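Local coordinates for septation protein imp2 (Schizosaccharomyces pombe, PDB 5C1F) that helps anchor the cytoskeleton to the membrane in fission yeast cytokinesis, binding phospholipids and being required for normal septation and disassembly of the medial ring, at residues E36-S39 and F40-R44; E101-F104 and T105-A108; N202-R205 and S206-D209. All blocks are in the same frame, centred on the assembly; numbering follows the deposited sequence.

Contact 1 of 3, residues E36-S39 and F40-R44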
ATOM      1  N   GLU A  36      -8.759  -7.521 -20.447  1.00 30.28           N
ATOM      2  CA  GLU A  36      -8.516  -6.157 -19.986  1.00 30.73           C
ATOM      3  C   GLU A  36      -8.583  -6.067 -18.470  1.00 30.20           C
ATOM      4  O   GLU A  36      -7.708  -5.481 -17.831  1.00 33.20           O
ATOM      5  CB  GLU A  36      -9.526  -5.187 -20.596  1.00 29.21           C
ATOM      6  CG  GLU A  36      -9.283  -4.870 -22.051  1.00 35.70           C
ATOM      7  CD  GLU A  36     -10.253  -3.833 -22.582  1.00 42.68           C
ATOM      8  OE1 GLU A  36     -11.370  -3.729 -22.030  1.00 42.60           O
ATOM      9  OE2 GLU A  36      -9.896  -3.120 -23.543  1.00 42.79           O
ATOM     10  N   LEU A  37      -9.634  -6.645 -17.900  1.00 30.40           N
ATOM     11  CA  LEU A  37      -9.831  -6.615 -16.459  1.00 22.27           C
ATOM     12  C   LEU A  37      -8.791  -7.469 -15.740  1.00 32.46           C
ATOM     13  O   LEU A  37      -8.322  -7.104 -14.659  1.00 29.97           O
ATOM     14  CB  LEU A  37     -11.246  -7.073 -16.110  1.00 21.93           C
ATOM     15  CG  LEU A  37     -12.325  -6.030 -16.417  1.00 34.80           C
ATOM     16  CD1 LEU A  37     -13.718  -6.643 -16.384  1.00 30.70           C
ATOM     17  CD2 LEU A  37     -12.228  -4.860 -15.443  1.00 27.98           C
ATOM     18  N   ARG A  38      -8.424  -8.598 -16.341  1.00 29.93           N
ATOM     19  CA  ARG A  38      -7.380  -9.444 -15.772  1.00 27.87           C
ATOM     20  C   ARG A  38      -6.082  -8.660 -15.653  1.00 27.61           C
ATOM     21  O   ARG A  38      -5.421  -8.686 -14.617  1.00 24.34           O
ATOM     22  CB  ARG A  38      -7.151 -10.696 -16.620  1.00 27.16           C
ATOM     23  CG  ARG A  38      -6.215 -11.706 -15.964  1.00 27.41           C
ATOM     24  CD  ARG A  38      -5.419 -12.497 -16.990  1.00 32.25           C
ATOM     25  NE  ARG A  38      -4.648 -11.619 -17.867  1.00 38.15           N
ATOM     26  CZ  ARG A  38      -3.493 -11.049 -17.535  1.00 35.21           C
ATOM     27  NH1 ARG A  38      -2.962 -11.259 -16.339  1.00 34.79           N
ATOM     28  NH2 ARG A  38      -2.868 -10.264 -18.402  1.00 33.21           N
ATOM     29  N   SER A  39      -5.732  -7.959 -16.728  1.00 26.86           N
ATOM     30  CA  SER A  39      -4.518  -7.154 -16.776  1.00 30.35           C
ATOM     31  C   SER A  39      -4.554  -6.026 -15.751  1.00 31.05           C
ATOM     32  O   SER A  39      -3.548  -5.719 -15.112  1.00 32.43           O
ATOM     33  CB  SER A  39      -4.319  -6.583 -18.181  1.00 34.18           C
ATOM     34  OG  SER A  39      -3.185  -5.738 -18.229  1.00 39.05           O
ATOM     35  N   PHE A  40      -5.722  -5.410 -15.602  1.00 28.21           N
ATOM     36  CA  PHE A  40      -5.910  -4.338 -14.633  1.00 27.45           C
ATOM     37  C   PHE A  40      -5.661  -4.834 -13.211  1.00 29.21           C
ATOM     38  O   PHE A  40      -4.878  -4.243 -12.462  1.00 27.96           O
ATOM     39  CB  PHE A  40      -7.322  -3.756 -14.755  1.00 24.63           C
ATOM     40  CG  PHE A  40      -7.620  -2.664 -13.763  1.00 28.52           C
ATOM     41  CD1 PHE A  40      -7.285  -1.348 -14.039  1.00 29.38           C
ATOM     42  CD2 PHE A  40      -8.246  -2.951 -12.559  1.00 29.98           C
ATOM     43  CE1 PHE A  40      -7.560  -0.338 -13.127  1.00 31.76           C
ATOM     44  CE2 PHE A  40      -8.524  -1.948 -11.646  1.00 31.63           C
ATOM     45  CZ  PHE A  40      -8.181  -0.640 -11.929  1.00 29.09           C
ATOM     46  N   TYR A  41      -6.323  -5.926 -12.843  1.00 20.80           N
ATOM     47  CA  TYR A  41      -6.214  -6.450 -11.486  1.00 21.38           C
ATOM     48  C   TYR A  41      -4.891  -7.165 -11.252  1.00 20.31           C
ATOM     49  O   TYR A  41      -4.459  -7.313 -10.111  1.00 30.21           O
ATOM     50  CB  TYR A  41      -7.388  -7.378 -11.178  1.00 22.27           C
ATOM     51  CG  TYR A  41      -8.672  -6.618 -10.949  1.00 24.52           C
ATOM     52  CD1 TYR A  41      -8.806  -5.760  -9.865  1.00 19.18           C
ATOM     53  CD2 TYR A  41      -9.745  -6.747 -11.820  1.00 19.92           C
ATOM     54  CE1 TYR A  41      -9.974  -5.055  -9.649  1.00 24.65           C
ATOM     55  CE2 TYR A  41     -10.918  -6.048 -11.614  1.00 23.15           C
ATOM     56  CZ  TYR A  41     -11.027  -5.203 -10.529  1.00 22.82           C
ATOM     57  OH  TYR A  41     -12.193  -4.505 -10.320  1.00 26.99           O
ATOM     58  N   HIS A  42      -4.250  -7.605 -12.331  1.00 21.13           N
ATOM     59  CA  HIS A  42      -2.903  -8.154 -12.240  1.00 23.95           C
ATOM     60  C   HIS A  42      -1.952  -7.097 -11.693  1.00 27.52           C
ATOM     61  O   HIS A  42      -1.170  -7.359 -10.780  1.00 30.84           O
ATOM     62  CB  HIS A  42      -2.416  -8.640 -13.604  1.00 28.76           C
ATOM     63  CG  HIS A  42      -0.967  -9.015 -13.629  1.00 35.81           C
ATOM     64  ND1 HIS A  42      -0.499 -10.212 -13.133  1.00 37.82           N
ATOM     65  CD2 HIS A  42       0.117  -8.349 -14.091  1.00 24.60           C
ATOM     66  CE1 HIS A  42       0.813 -10.270 -13.292  1.00 39.31           C
ATOM     67  NE2 HIS A  42       1.211  -9.150 -13.870  1.00 36.35           N
ATOM     68  N   GLU A  43      -2.034  -5.897 -12.260  1.00 25.42           N
ATOM     69  CA  GLU A  43      -1.201  -4.783 -11.831  1.00 27.69           C
ATOM     70  C   GLU A  43      -1.548  -4.357 -10.402  1.00 30.53           C
ATOM     71  O   GLU A  43      -0.657  -4.127  -9.580  1.00 23.47           O
ATOM     72  CB  GLU A  43      -1.357  -3.604 -12.796  1.00 33.20           C
ATOM     73  CG  GLU A  43      -0.657  -2.324 -12.369  1.00 45.47           C
ATOM     74  CD  GLU A  43       0.854  -2.392 -12.493  1.00 55.32           C
ATOM     75  OE1 GLU A  43       1.374  -3.428 -12.956  1.00 61.38           O
ATOM     76  OE2 GLU A  43       1.526  -1.401 -12.128  1.00 62.28           O
ATOM     77  N   ARG A  44      -2.845  -4.270 -10.117  1.00 20.35           N
ATOM     78  CA  ARG A  44      -3.336  -3.887  -8.795  1.00 21.91           C
ATOM     79  C   ARG A  44      -2.812  -4.820  -7.703  1.00 26.20           C
ATOM     80  O   ARG A  44      -2.532  -4.388  -6.585  1.00 28.61           O
ATOM     81  CB  ARG A  44      -4.868  -3.873  -8.785  1.00 21.46           C
ATOM     82  CG  ARG A  44      -5.481  -3.405  -7.481  1.00 22.45           C
ATOM     83  CD  ARG A  44      -4.989  -2.016  -7.099  1.00 22.98           C
ATOM     84  NE  ARG A  44      -5.503  -1.610  -5.795  1.00 24.96           N
ATOM     85  CZ  ARG A  44      -4.908  -1.890  -4.639  1.00 27.37           C
ATOM     86  NH1 ARG A  44      -3.770  -2.572  -4.623  1.00 23.84           N
ATOM     87  NH2 ARG A  44      -5.447  -1.486  -3.495  1.00 17.57           N
TER

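Contact 2 of 3, residues E101-F104 and T105-A108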
ATOM      1  N   GLU A 101      -7.609 -11.634  -9.780  1.00 24.02           N
ATOM      2  CA  GLU A 101      -6.890 -11.795 -11.045  1.00 28.44           C
ATOM      3  C   GLU A 101      -7.072 -13.176 -11.673  1.00 28.78           C
ATOM      4  O   GLU A 101      -7.486 -13.290 -12.828  1.00 27.22           O
ATOM      5  CB  GLU A 101      -5.398 -11.533 -10.851  1.00 25.53           C
ATOM      6  CG  GLU A 101      -4.548 -11.918 -12.058  1.00 24.63           C
ATOM      7  CD  GLU A 101      -3.060 -11.843 -11.773  1.00 31.64           C
ATOM      8  OE1 GLU A 101      -2.681 -11.430 -10.656  1.00 30.68           O
ATOM      9  OE2 GLU A 101      -2.265 -12.199 -12.667  1.00 34.18           O
ATOM     10  N   ASN A 102      -6.763 -14.223 -10.913  1.00 27.57           N
ATOM     11  CA  ASN A 102      -6.834 -15.585 -11.435  1.00 30.30           C
ATOM     12  C   ASN A 102      -8.258 -16.034 -11.749  1.00 28.13           C
ATOM     13  O   ASN A 102      -8.457 -17.005 -12.473  1.00 33.57           O
ATOM     14  CB  ASN A 102      -6.190 -16.567 -10.455  1.00 34.47           C
ATOM     15  CG  ASN A 102      -4.679 -16.429 -10.404  1.00 50.66           C
ATOM     16  OD1 ASN A 102      -4.064 -15.870 -11.315  1.00 55.03           O
ATOM     17  ND2 ASN A 102      -4.073 -16.940  -9.337  1.00 55.45           N
ATOM     18  N   ALA A 103      -9.243 -15.328 -11.201  1.00 28.17           N
ATOM     19  CA  ALA A 103     -10.640 -15.628 -11.497  1.00 26.08           C
ATOM     20  C   ALA A 103     -10.931 -15.351 -12.967  1.00 27.25           C
ATOM     21  O   ALA A 103     -11.665 -16.098 -13.613  1.00 32.01           O
ATOM     22  CB  ALA A 103     -11.569 -14.819 -10.602  1.00 21.50           C
ATOM     23  N   PHE A 104     -10.344 -14.276 -13.490  1.00 28.46           N
ATOM     24  CA  PHE A 104     -10.451 -13.959 -14.911  1.00 31.28           C
ATOM     25  C   PHE A 104      -9.721 -15.000 -15.747  1.00 30.26           C
ATOM     26  O   PHE A 104     -10.168 -15.355 -16.838  1.00 30.78           O
ATOM     27  CB  PHE A 104      -9.884 -12.569 -15.210  1.00 28.23           C
ATOM     28  CG  PHE A 104     -10.609 -11.458 -14.516  1.00 29.57           C
ATOM     29  CD1 PHE A 104     -11.790 -10.954 -15.034  1.00 26.47           C
ATOM     30  CD2 PHE A 104     -10.111 -10.914 -13.343  1.00 26.68           C
ATOM     31  CE1 PHE A 104     -12.464  -9.931 -14.395  1.00 28.85           C
ATOM     32  CE2 PHE A 104     -10.778  -9.892 -12.701  1.00 22.32           C
ATOM     33  CZ  PHE A 104     -11.957  -9.398 -13.227  1.00 25.84           C
ATOM     34  N   THR A 105      -8.594 -15.478 -15.228  1.00 27.88           N
ATOM     35  CA  THR A 105      -7.795 -16.490 -15.913  1.00 29.32           C
ATOM     36  C   THR A 105      -8.566 -17.799 -16.032  1.00 32.55           C
ATOM     37  O   THR A 105      -8.591 -18.419 -17.095  1.00 36.72           O
ATOM     38  CB  THR A 105      -6.462 -16.750 -15.186  1.00 30.78           C
ATOM     39  OG1 THR A 105      -5.694 -15.541 -15.141  1.00 33.09           O
ATOM     40  CG2 THR A 105      -5.662 -17.827 -15.906  1.00 26.41           C
ATOM     41  N   ARG A 106      -9.200 -18.203 -14.934  0.65 30.72           N
ATOM     42  CA  ARG A 106      -9.997 -19.424 -14.904  0.65 30.60           C
ATOM     43  C   ARG A 106     -11.241 -19.285 -15.780  0.65 31.25           C
ATOM     44  O   ARG A 106     -11.730 -20.265 -16.337  0.65 35.62           O
ATOM     45  CB  ARG A 106     -10.389 -19.780 -13.462  0.65 25.40           C
ATOM     46  CG  ARG A 106      -9.199 -20.145 -12.571  0.65 32.76           C
ATOM     47  CD  ARG A 106      -9.624 -20.625 -11.180  0.65 30.67           C
ATOM     48  NE  ARG A 106     -10.310 -19.589 -10.407  0.65 33.92           N
ATOM     49  CZ  ARG A 106      -9.727 -18.814  -9.495  0.65 32.22           C
ATOM     50  NH1 ARG A 106     -10.441 -17.905  -8.848  0.65 29.66           N
ATOM     51  NH2 ARG A 106      -8.434 -18.947  -9.225  0.65 24.18           N
ATOM     52  N   TYR A 107     -11.744 -18.061 -15.906  1.00 24.72           N
ATOM     53  CA  TYR A 107     -12.891 -17.788 -16.761  1.00 24.75           C
ATOM     54  C   TYR A 107     -12.510 -17.934 -18.232  1.00 27.15           C
ATOM     55  O   TYR A 107     -13.255 -18.521 -19.017  1.00 30.81           O
ATOM     56  CB  TYR A 107     -13.453 -16.386 -16.507  1.00 23.89           C
ATOM     57  CG  TYR A 107     -14.680 -16.097 -17.340  1.00 24.07           C
ATOM     58  CD1 TYR A 107     -15.945 -16.430 -16.881  1.00 24.19           C
ATOM     59  CD2 TYR A 107     -14.571 -15.515 -18.600  1.00 31.48           C
ATOM     60  CE1 TYR A 107     -17.070 -16.182 -17.644  1.00 24.48           C
ATOM     61  CE2 TYR A 107     -15.689 -15.266 -19.372  1.00 29.82           C
ATOM     62  CZ  TYR A 107     -16.937 -15.600 -18.888  1.00 34.56           C
ATOM     63  OH  TYR A 107     -18.056 -15.354 -19.650  1.00 29.20           O
ATOM     64  N   ALA A 108     -11.351 -17.397 -18.599  1.00 28.04           N
ATOM     65  CA  ALA A 108     -10.878 -17.472 -19.977  1.00 29.51           C
ATOM     66  C   ALA A 108     -10.617 -18.914 -20.390  1.00 32.16           C
ATOM     67  O   ALA A 108     -10.764 -19.269 -21.559  1.00 39.36           O
ATOM     68  CB  ALA A 108      -9.622 -16.636 -20.155  1.00 26.40           C
TER

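Contact 3 of 3, residues N202-R205 and S206-D209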
ATOM      1  N   ASN A 202     -34.212 -25.782 -34.749  1.00 49.25           N
ATOM      2  CA  ASN A 202     -34.185 -26.367 -33.412  1.00 52.88           C
ATOM      3  C   ASN A 202     -32.818 -26.264 -32.750  1.00 45.90           C
ATOM      4  O   ASN A 202     -32.717 -26.007 -31.552  1.00 42.15           O
ATOM      5  CB  ASN A 202     -34.617 -27.833 -33.465  1.00 61.21           C
ATOM      6  CG  ASN A 202     -36.114 -28.002 -33.310  1.00 66.54           C
ATOM      7  OD1 ASN A 202     -36.758 -27.267 -32.561  1.00 74.39           O
ATOM      8  ND2 ASN A 202     -36.677 -28.976 -34.018  1.00 60.12           N
ATOM      9  N   GLU A 203     -31.766 -26.467 -33.537  1.00 39.75           N
ATOM     10  CA  GLU A 203     -30.411 -26.499 -33.005  1.00 42.33           C
ATOM     11  C   GLU A 203     -29.923 -25.103 -32.638  1.00 41.62           C
ATOM     12  O   GLU A 203     -29.268 -24.915 -31.614  1.00 42.37           O
ATOM     13  CB  GLU A 203     -29.460 -27.144 -34.013  1.00 48.24           C
ATOM     14  CG  GLU A 203     -28.443 -28.073 -33.381  1.00 58.04           C
ATOM     15  CD  GLU A 203     -29.095 -29.208 -32.613  1.00 64.10           C
ATOM     16  OE1 GLU A 203     -29.989 -29.875 -33.177  1.00 66.47           O
ATOM     17  OE2 GLU A 203     -28.720 -29.424 -31.440  1.00 67.24           O
ATOM     18  N   TRP A 204     -30.247 -24.123 -33.476  1.00 38.44           N
ATOM     19  CA  TRP A 204     -29.851 -22.748 -33.209  1.00 35.92           C
ATOM     20  C   TRP A 204     -30.614 -22.200 -32.014  1.00 41.39           C
ATOM     21  O   TRP A 204     -30.087 -21.389 -31.253  1.00 40.69           O
ATOM     22  CB  TRP A 204     -30.073 -21.860 -34.435  1.00 39.84           C
ATOM     23  CG  TRP A 204     -29.679 -20.431 -34.205  1.00 40.39           C
ATOM     24  CD1 TRP A 204     -30.486 -19.334 -34.293  1.00 38.19           C
ATOM     25  CD2 TRP A 204     -28.382 -19.945 -33.835  1.00 38.82           C
ATOM     26  NE1 TRP A 204     -29.770 -18.196 -34.011  1.00 37.98           N
ATOM     27  CE2 TRP A 204     -28.474 -18.545 -33.728  1.00 40.97           C
ATOM     28  CE3 TRP A 204     -27.149 -20.558 -33.591  1.00 37.27           C
ATOM     29  CZ2 TRP A 204     -27.386 -17.747 -33.381  1.00 43.89           C
ATOM     30  CZ3 TRP A 204     -26.068 -19.765 -33.249  1.00 38.73           C
ATOM     31  CH2 TRP A 204     -26.194 -18.376 -33.146  1.00 39.08           C
ATOM     32  N   ARG A 205     -31.858 -22.642 -31.851  1.00 38.63           N
ATOM     33  CA  ARG A 205     -32.631 -22.302 -30.662  1.00 48.25           C
ATOM     34  C   ARG A 205     -31.922 -22.807 -29.412  1.00 49.61           C
ATOM     35  O   ARG A 205     -31.751 -22.071 -28.443  1.00 52.26           O
ATOM     36  CB  ARG A 205     -34.041 -22.891 -30.734  1.00 51.51           C
ATOM     37  CG  ARG A 205     -34.625 -23.219 -29.366  1.00 60.17           C
ATOM     38  CD  ARG A 205     -36.030 -23.783 -29.466  1.00 67.87           C
ATOM     39  NE  ARG A 205     -36.464 -24.393 -28.212  1.00 74.19           N
ATOM     40  CZ  ARG A 205     -36.802 -23.713 -27.120  1.00 76.77           C
ATOM     41  NH1 ARG A 205     -36.750 -22.387 -27.114  1.00 77.72           N
ATOM     42  NH2 ARG A 205     -37.186 -24.359 -26.029  1.00 78.80           N
ATOM     43  N   SER A 206     -31.511 -24.071 -29.449  1.00 45.90           N
ATOM     44  CA  SER A 206     -30.808 -24.692 -28.335  1.00 42.60           C
ATOM     45  C   SER A 206     -29.494 -23.968 -28.060  1.00 39.65           C
ATOM     46  O   SER A 206     -29.130 -23.734 -26.907  1.00 42.38           O
ATOM     47  CB  SER A 206     -30.551 -26.172 -28.629  1.00 40.73           C
ATOM     48  OG  SER A 206     -29.771 -26.769 -27.610  1.00 45.72           O
ATOM     49  N   THR A 207     -28.797 -23.607 -29.132  1.00 37.46           N
ATOM     50  CA  THR A 207     -27.531 -22.891 -29.027  1.00 36.97           C
ATOM     51  C   THR A 207     -27.734 -21.493 -28.449  1.00 37.67           C
ATOM     52  O   THR A 207     -26.939 -21.029 -27.634  1.00 42.40           O
ATOM     53  CB  THR A 207     -26.832 -22.780 -30.399  1.00 36.40           C
ATOM     54  OG1 THR A 207     -26.641 -24.090 -30.946  1.00 35.99           O
ATOM     55  CG2 THR A 207     -25.482 -22.095 -30.262  1.00 33.08           C
ATOM     56  N   CYS A 208     -28.803 -20.825 -28.874  1.00 37.41           N
ATOM     57  CA  CYS A 208     -29.109 -19.485 -28.380  1.00 35.03           C
ATOM     58  C   CYS A 208     -29.369 -19.490 -26.877  1.00 37.10           C
ATOM     59  O   CYS A 208     -28.965 -18.566 -26.168  1.00 35.71           O
ATOM     60  CB  CYS A 208     -30.314 -18.900 -29.117  1.00 33.65           C
ATOM     61  SG  CYS A 208     -29.939 -18.280 -30.772  1.00 37.18           S
ATOM     62  N   ASP A 209     -30.046 -20.529 -26.396  1.00 37.95           N
ATOM     63  CA  ASP A 209     -30.286 -20.679 -24.965  1.00 41.54           C
ATOM     64  C   ASP A 209     -28.965 -20.782 -24.211  1.00 38.16           C
ATOM     65  O   ASP A 209     -28.764 -20.111 -23.201  1.00 37.43           O
ATOM     66  CB  ASP A 209     -31.159 -21.908 -24.680  1.00 45.33           C
ATOM     67  CG  ASP A 209     -32.636 -21.646 -24.921  1.00 52.90           C
ATOM     68  OD1 ASP A 209     -33.067 -20.480 -24.792  1.00 52.78           O
ATOM     69  OD2 ASP A 209     -33.368 -22.609 -25.235  1.00 59.29           O
TER

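Contact 1 of 3, residues E36-S39 and F40-R44
The amides of F40, Y41, H42 and E43 bond to the carbonyl oxygens of E36, L37, R38 and S39, four successive i to i+4 bonds within helix 18-59. The straightest is Y41 N to L37 O, 2.9 Å with an N-H...O angle of 169°. Two pairs of side chains meet one turn apart. L37 and Y41 are the buried pair. L37 CD2 meets ring atom CE2 of Y41 at 4.2 Å. Ring atom CD2 of Y41 also comes to 3.2 Å from L37 O. F40, the residue before Y41, sets its CD2 over the centre of the Y41 ring, 3.8 Å above the plane. R38 and H42 run side by side, R38 NH1 touching H42 CB at 3.8 Å. The guanidinium and imidazole planes are 54° apart. Their polar groups find partners outside the turn. H42 has CG anti to its backbone N (chi1 171°). This carries the ring alongside R38, and its ND1 bonds E101 OE2 on helix 69-155. R38 NH2 makes its salt bridge with E35. F40 packs on L58 of the second subunit, while Y41 meets F229 of helix 162-252. The arrangement is that of a core helix in a dimeric F-BAR domain, where one helix serves both the helical bundle of its own chain and the subunit interface.

Contact 2 of 3, residues E101-F104 and T105-A108
An i to i+4 turn of helix 69-155, a long helix of the F-BAR bundle, has the R106 side chain folded back over N102 and A103. R106 N bonds N102 O at 2.8 Å. Two residues on, A108 N bonds F104 O at 2.9 Å. One residue before R106, the bond from T105 N to E101 O is weak at 3.4 Å. The R106 side chain returns over the backbone it has just left. Its CG lies beside the backbone N, anti to the carbonyl carbon (chi1 -65°), and the chain bends at chi3 (-64°). R106 CG comes to 3.2 Å from N102 O. In the conformer described, N102 O lies under the centre of one guanidinium face, 3.6 Å from the plane. No N-H points at that oxygen across the face. In the same conformer R106 NH2 bonds D98 O, a turn before N102. R106 has a second conformer, so this placing of the guanidinium is provisional. On the neighbouring flank, N102 and T105 lie side by side and point the same way. F104 turns into the bundle, where its ring packs on L222 and V225 of helix 162-252 and on L37 of helix 18-59. E101 O lies in the ring plane at the F104 edge. Y107 stacks on F221 of helix 162-252. No other chain of the assembly touches this turn. The guanidinium spans two residues of the preceding turn: in this conformer R106 NH2 is 3.5 Å from N102 CB, and R106 NH1 is 3.5 Å from A103 CA.

Contact 3 of 3, residues N202-R205 and S206-D209
W204 and C208, one turn apart on helix 162-252, make a sulfur-aromatic contact. C208 SG lies over one face of the indole, 3.5 Å from the centroid of the five-membered ring and 23° off its normal. With chi1 at 180° the W204 ring swings away from its own backbone N, which lays the indole under C208. W204 NE1 bonds F12 O, and W13 meets the indole edge-to-face. Replacing W204 with an alanine would probably leave C208 SG without its aromatic face and F12 O without this donor. The apolar packing continues at T207, whose CG2 is 3.8 Å from W204 CZ3. E203 O takes two hydrogen bonds, from T207 N and T207 OG1, each at 2.8 Å and from opposite faces of the carbonyl plane. The salt bridge of R205 and D209 is long, 3.9 Å from NH1 to OD2, with the oxygen above the guanidinium face and no N-H aimed at it. R301 of the second subunit binds D209 OD1, and R205 NH1 bonds Q300 O of that subunit. The chemistry implies a turn that is apolar and aromatic on one flank and, on the other, ties R205 and D209 to the partner chain.

From the N terminus, the chain meets contact 1 on helix 18-59, contact 2 on helix 69-155 and contact 3 on helix 162-252. Each is local to one helix and closes no loop beyond a helical turn. They follow in series, so none nests in or crosses another. Contacts 1 and 2 touch, their centres about 10 Å apart: Y41 packs on F104, and R38 on T105. This ties the first two long helices together. Contact 3 stands apart, its centre about 27 Å from that of contact 2. There T207 packs on I118 and I122, joining helix 162-252 to helix 69-155, while C208 and D209 touch helix 8-11. Contacts 1 and 3 both meet the second subunit.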